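Local structure of predicted phosphatase, HAD family (Clostridium acetobutylicum, 3MC1) at residues K117-L120 with E121-L125; I203-S206 with V207-H211. The protein is a predicted phosphatase of the haloacid dehalogenase (HAD) family, which probably hydrolyses a phosphate ester at a metal-binding site. All coordinates share one frame; numbering follows the deposited sequence.

Interaction 1: residues K117-L120 with E121-L125; sequences KQIL and EHFKL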
loop_
_atom_site.group_PDB
_atom_site.type_symbol
_atom_site.label_atom_id
_atom_site.label_comp_id
_atom_site.label_asym_id
_atom_site.label_seq_id
_atom_site.Cartn_x
_atom_site.Cartn_y
_atom_site.Cartn_z
ATOM N N LYS A 117 8.416 -6.073 4.839
ATOM C CA LYS A 117 9.116 -7.340 4.704
ATOM C C LYS A 117 8.710 -8.314 5.818
ATOM O O LYS A 117 8.401 -9.479 5.550
ATOM C CB LYS A 117 10.627 -7.091 4.735
ATOM C CG LYS A 117 11.456 -8.295 4.358
ATOM C CD LYS A 117 12.932 -7.952 4.351
ATOM C CE LYS A 117 13.695 -8.908 3.452
ATOM N NZ LYS A 117 13.230 -8.784 2.035
ATOM N N GLN A 118 8.695 -7.832 7.066
ATOM C CA GLN A 118 8.319 -8.668 8.206
ATOM C C GLN A 118 6.923 -9.217 8.031
ATOM O O GLN A 118 6.657 -10.376 8.346
ATOM C CB GLN A 118 8.320 -7.873 9.516
ATOM C CG GLN A 118 9.654 -7.445 10.035
ATOM C CD GLN A 118 9.507 -6.743 11.371
ATOM O OE1 GLN A 118 9.195 -7.373 12.388
ATOM N NE2 GLN A 118 9.704 -5.428 11.371
ATOM N N ILE A 119 6.020 -8.362 7.564
ATOM C CA ILE A 119 4.631 -8.740 7.357
ATOM C C ILE A 119 4.479 -9.784 6.246
ATOM O O ILE A 119 3.818 -10.803 6.438
ATOM C CB ILE A 119 3.784 -7.482 7.025
ATOM C CG1 ILE A 119 3.664 -6.601 8.276
ATOM C CG2 ILE A 119 2.413 -7.879 6.527
ATOM C CD1 ILE A 119 3.177 -5.193 7.974
ATOM N N LEU A 120 5.091 -9.534 5.091
ATOM C CA LEU A 120 4.983 -10.468 3.969
ATOM C C LEU A 120 5.635 -11.821 4.273
ATOM O O LEU A 120 5.156 -12.865 3.827
ATOM C CB LEU A 120 5.573 -9.834 2.709
ATOM C CG LEU A 120 4.722 -8.654 2.217
ATOM C CD1 LEU A 120 5.425 -7.880 1.116
ATOM C CD2 LEU A 120 3.375 -9.185 1.744
ATOM N N GLU A 121 6.718 -11.807 5.040
ATOM C CA GLU A 121 7.375 -13.050 5.417
ATOM C C GLU A 121 6.503 -13.737 6.464
ATOM O O GLU A 121 6.308 -14.956 6.430
ATOM C CB GLU A 121 8.770 -12.776 5.977
ATOM C CG GLU A 121 9.665 -12.028 5.009
ATOM C CD GLU A 121 11.096 -11.913 5.497
ATOM O OE1 GLU A 121 11.309 -11.924 6.729
ATOM O OE2 GLU A 121 12.003 -11.797 4.650
ATOM N N HIS A 122 5.963 -12.946 7.390
ATOM C CA HIS A 122 5.093 -13.482 8.431
ATOM C C HIS A 122 3.922 -14.223 7.792
ATOM O O HIS A 122 3.505 -15.282 8.263
ATOM C CB HIS A 122 4.547 -12.344 9.305
ATOM C CG HIS A 122 3.582 -12.799 10.359
ATOM N ND1 HIS A 122 3.977 -13.493 11.484
ATOM C CD2 HIS A 122 2.238 -12.676 10.447
ATOM C CE1 HIS A 122 2.918 -13.777 12.219
ATOM N NE2 HIS A 122 1.847 -13.293 11.613
ATOM N N PHE A 123 3.392 -13.660 6.712
ATOM C CA PHE A 123 2.264 -14.268 6.025
ATOM C C PHE A 123 2.659 -15.290 4.960
ATOM O O PHE A 123 1.799 -15.845 4.278
ATOM C CB PHE A 123 1.365 -13.171 5.443
ATOM C CG PHE A 123 0.527 -12.471 6.486
ATOM C CD1 PHE A 123 -0.437 -13.175 7.207
ATOM C CD2 PHE A 123 0.724 -11.124 6.779
ATOM C CE1 PHE A 123 -1.191 -12.555 8.205
ATOM C CE2 PHE A 123 -0.029 -10.492 7.780
ATOM C CZ PHE A 123 -0.986 -11.211 8.493
ATOM N N LYS A 124 3.962 -15.535 4.836
ATOM C CA LYS A 124 4.501 -16.520 3.895
ATOM C C LYS A 124 4.258 -16.208 2.417
ATOM O O LYS A 124 4.087 -17.115 1.599
ATOM C CB LYS A 124 3.930 -17.893 4.241
ATOM C CG LYS A 124 4.130 -18.258 5.713
ATOM C CD LYS A 124 3.372 -19.502 6.094
ATOM C CE LYS A 124 3.480 -19.783 7.592
ATOM N NZ LYS A 124 2.872 -21.101 7.939
ATOM N N LEU A 125 4.262 -14.927 2.072
ATOM C CA LEU A 125 4.042 -14.507 0.688
ATOM C C LEU A 125 5.289 -13.833 0.131
ATOM O O LEU A 125 5.343 -13.502 -1.049
ATOM C CB LEU A 125 2.875 -13.507 0.613
ATOM C CG LEU A 125 1.499 -13.880 1.179
ATOM C CD1 LEU A 125 0.561 -12.693 1.023
ATOM C CD2 LEU A 125 0.932 -15.101 0.459
#

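Interaction 2: residues I203-S206 with V207-H211; sequences IVNS and VDELH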
loop_
_atom_site.group_PDB
_atom_site.type_symbol
_atom_site.label_atom_id
_atom_site.label_comp_id
_atom_site.label_asym_id
_atom_site.label_seq_id
_atom_site.Cartn_x
_atom_site.Cartn_y
_atom_site.Cartn_z
ATOM N N ILE A 203 -10.457 -0.408 -13.068
ATOM C CA ILE A 203 -11.045 -0.548 -11.731
ATOM C C ILE A 203 -11.790 -1.870 -11.545
ATOM O O ILE A 203 -12.697 -2.194 -12.317
ATOM C CB ILE A 203 -12.022 0.610 -11.430
ATOM C CG1 ILE A 203 -11.307 1.956 -11.597
ATOM C CG2 ILE A 203 -12.541 0.495 -10.009
ATOM C CD1 ILE A 203 -12.193 3.166 -11.373
ATOM N N VAL A 204 -11.406 -2.627 -10.517
ATOM C CA VAL A 204 -12.029 -3.918 -10.230
ATOM C C VAL A 204 -12.538 -4.000 -8.792
ATOM O O VAL A 204 -12.025 -3.321 -7.899
ATOM C CB VAL A 204 -11.051 -5.092 -10.485
ATOM C CG1 VAL A 204 -10.520 -5.016 -11.914
ATOM C CG2 VAL A 204 -9.917 -5.072 -9.471
ATOM N N ASN A 205 -13.540 -4.842 -8.567
ATOM C CA ASN A 205 -14.128 -4.968 -7.234
ATOM C C ASN A 205 -13.767 -6.238 -6.461
ATOM O O ASN A 205 -14.227 -6.428 -5.335
ATOM C CB ASN A 205 -15.645 -4.850 -7.343
ATOM C CG ASN A 205 -16.225 -5.830 -8.335
ATOM O OD1 ASN A 205 -16.143 -7.046 -8.148
ATOM N ND2 ASN A 205 -16.808 -5.307 -9.411
ATOM N N SER A 206 -12.950 -7.103 -7.049
ATOM C CA SER A 206 -12.553 -8.335 -6.373
ATOM C C SER A 206 -11.193 -8.804 -6.867
ATOM O O SER A 206 -10.719 -8.364 -7.915
ATOM C CB SER A 206 -13.569 -9.447 -6.635
ATOM O OG SER A 206 -13.465 -9.894 -7.976
ATOM N N VAL A 207 -10.576 -9.712 -6.115
ATOM C CA VAL A 207 -9.274 -10.256 -6.475
ATOM C C VAL A 207 -9.375 -11.059 -7.768
ATOM O O VAL A 207 -8.445 -11.069 -8.573
ATOM C CB VAL A 207 -8.711 -11.168 -5.344
ATOM C CG1 VAL A 207 -7.402 -11.812 -5.783
ATOM C CG2 VAL A 207 -8.491 -10.354 -4.081
ATOM N N ASP A 208 -10.500 -11.734 -7.974
ATOM C CA ASP A 208 -10.660 -12.513 -9.196
ATOM C C ASP A 208 -10.757 -11.577 -10.393
ATOM O O ASP A 208 -10.208 -11.858 -11.459
ATOM C CB ASP A 208 -11.906 -13.394 -9.133
ATOM C CG ASP A 208 -11.998 -14.343 -10.318
ATOM O OD1 ASP A 208 -11.038 -15.116 -10.529
ATOM O OD2 ASP A 208 -13.020 -14.315 -11.034
ATOM N N GLU A 209 -11.467 -10.467 -10.213
ATOM C CA GLU A 209 -11.611 -9.472 -11.273
ATOM C C GLU A 209 -10.235 -8.888 -11.576
ATOM O O GLU A 209 -9.926 -8.550 -12.718
ATOM C CB GLU A 209 -12.535 -8.341 -10.822
ATOM C CG GLU A 209 -14.002 -8.705 -10.708
ATOM C CD GLU A 209 -14.737 -8.583 -12.029
ATOM O OE1 GLU A 209 -15.870 -8.052 -12.016
ATOM O OE2 GLU A 209 -14.192 -9.015 -13.072
ATOM N N LEU A 210 -9.427 -8.755 -10.524
ATOM C CA LEU A 210 -8.078 -8.219 -10.638
ATOM C C LEU A 210 -7.245 -9.178 -11.484
ATOM O O LEU A 210 -6.521 -8.763 -12.382
ATOM C CB LEU A 210 -7.468 -8.068 -9.234
ATOM C CG LEU A 210 -6.024 -7.585 -9.096
ATOM C CD1 LEU A 210 -5.826 -6.256 -9.821
ATOM C CD2 LEU A 210 -5.696 -7.446 -7.614
ATOM N N HIS A 211 -7.373 -10.469 -11.199
ATOM C CA HIS A 211 -6.639 -11.489 -11.933
ATOM C C HIS A 211 -6.938 -11.382 -13.426
ATOM O O HIS A 211 -6.024 -11.285 -14.244
ATOM C CB HIS A 211 -7.031 -12.879 -11.419
ATOM C CG HIS A 211 -6.199 -13.993 -11.981
ATOM N ND1 HIS A 211 -6.091 -14.236 -13.335
ATOM C CD2 HIS A 211 -5.427 -14.922 -11.372
ATOM C CE1 HIS A 211 -5.287 -15.264 -13.534
ATOM N NE2 HIS A 211 -4.869 -15.699 -12.358
#

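Interaction 1: residues K117-L120 with E121-L125
I119 and F123 run alongside each other in the same direction, one turn apart at the C-terminal end of helix 113-122. The helix closes here in a Schellman motif. The CG2 methyl of I119 meets the edge of the F123 ring in its plane, 3.7 Å from CD2. F123 has CG beside its own backbone N (chi1 -75°), which swings the ring back along the helix to this methyl. One face of the ring is covered by CD2 of H122, 3.9 Å above the centre.

Two backbone bonds make the motif. L125 N reaches back to L120 O at 2.9 Å, with an N-H...O angle of 164°. Inside it, K124 N bonds E121 O. The positive phi of K124 (64°) turns the chain out of the helix and lets L125 N face L120 O. L120 and L125 are both buried, and their side chains approach loosely, CD2 to CB.

On the exposed side, the E121 carboxylate crosses the K117 chain. E121 OE2 is 3.6 Å from K117 CE. K117 NZ stays 4.2 Å from the same oxygen, too far for a salt bridge.

Helix 113-122 is the crossover of a beta-alpha-beta unit between strands 104-109 and 131-135. I119 touches K111, F123 touches N85, and H122 packs edge-to-face with F83. One turn back, Q118 NE2 makes a weak hydrogen bond to V114 O.

Interaction 2: residues I203-S206 with V207-H211
S206 caps the first turn of helix 207-215 by accepting a hydrogen bond from E209 N. OG lies 3.1 Å from that nitrogen, and the N-H points at it at 158°. S206 is the N-cap residue. Its chi1 of 72° sets OG between the backbone N and the carbonyl carbon, where it can meet E209 N. The S206 carbonyl oxygen takes L210 N at 2.9 Å, the first i to i+4 bond of the helix, so OG and O of S206 grip two successive amides.

E209 folds back over the cap. Its CG packs tightly on S206 OG, at 3.0 Å. The chain then bends at chi2 (-85°), which carries the carboxylate across the N205 amide. E209 OE1 is 3.9 Å from N205 ND2, and the two flat groups are well turned from each other. N205 OD1 rests on E209 CG.

V204, the last residue of strand 202-204, is the apolar partner. Its CB touches E209 CB at 3.6 Å, and its CG2 methyl meets L210 CB at 3.9 Å. Both V204 and L210 also pack on I183 and V185 of the neighbouring strand 182-185, and L210 reaches L94 of helix 91-101. Further along, H211 NE2 bonds S97 OG.

The contact thus sets a buried apolar pair, V204 and L210, beside a polar cluster of N205, S206 and E209. It also buries N205 N, which has no hydrogen-bond partner in the model, probably at some energetic cost. The acidic D208 and E209 sit where the helix dipole is positive, which is probably favourable.

Overall arrangement
Interaction 1 comes first along the chain and interaction 2 near its C-terminal end. Their centres are 22 Å apart, with nearest atoms about 11 Å apart, so they do not meet. Both belong to the Rossmann-like HAD core with its parallel sheet. Interaction 1 ends a helix that leads to strand 131-135, at one border of the sheet. Interaction 2 leaves strand 202-204, at the other border, and starts the last helix. One is a C-terminal helix cap, the other an N-terminal cap. The sodium ion at D10, D12 and D167 lies about 12 Å from the I119 side chain and about 11 Å from that of L210. Both are packing elements outside the metal site.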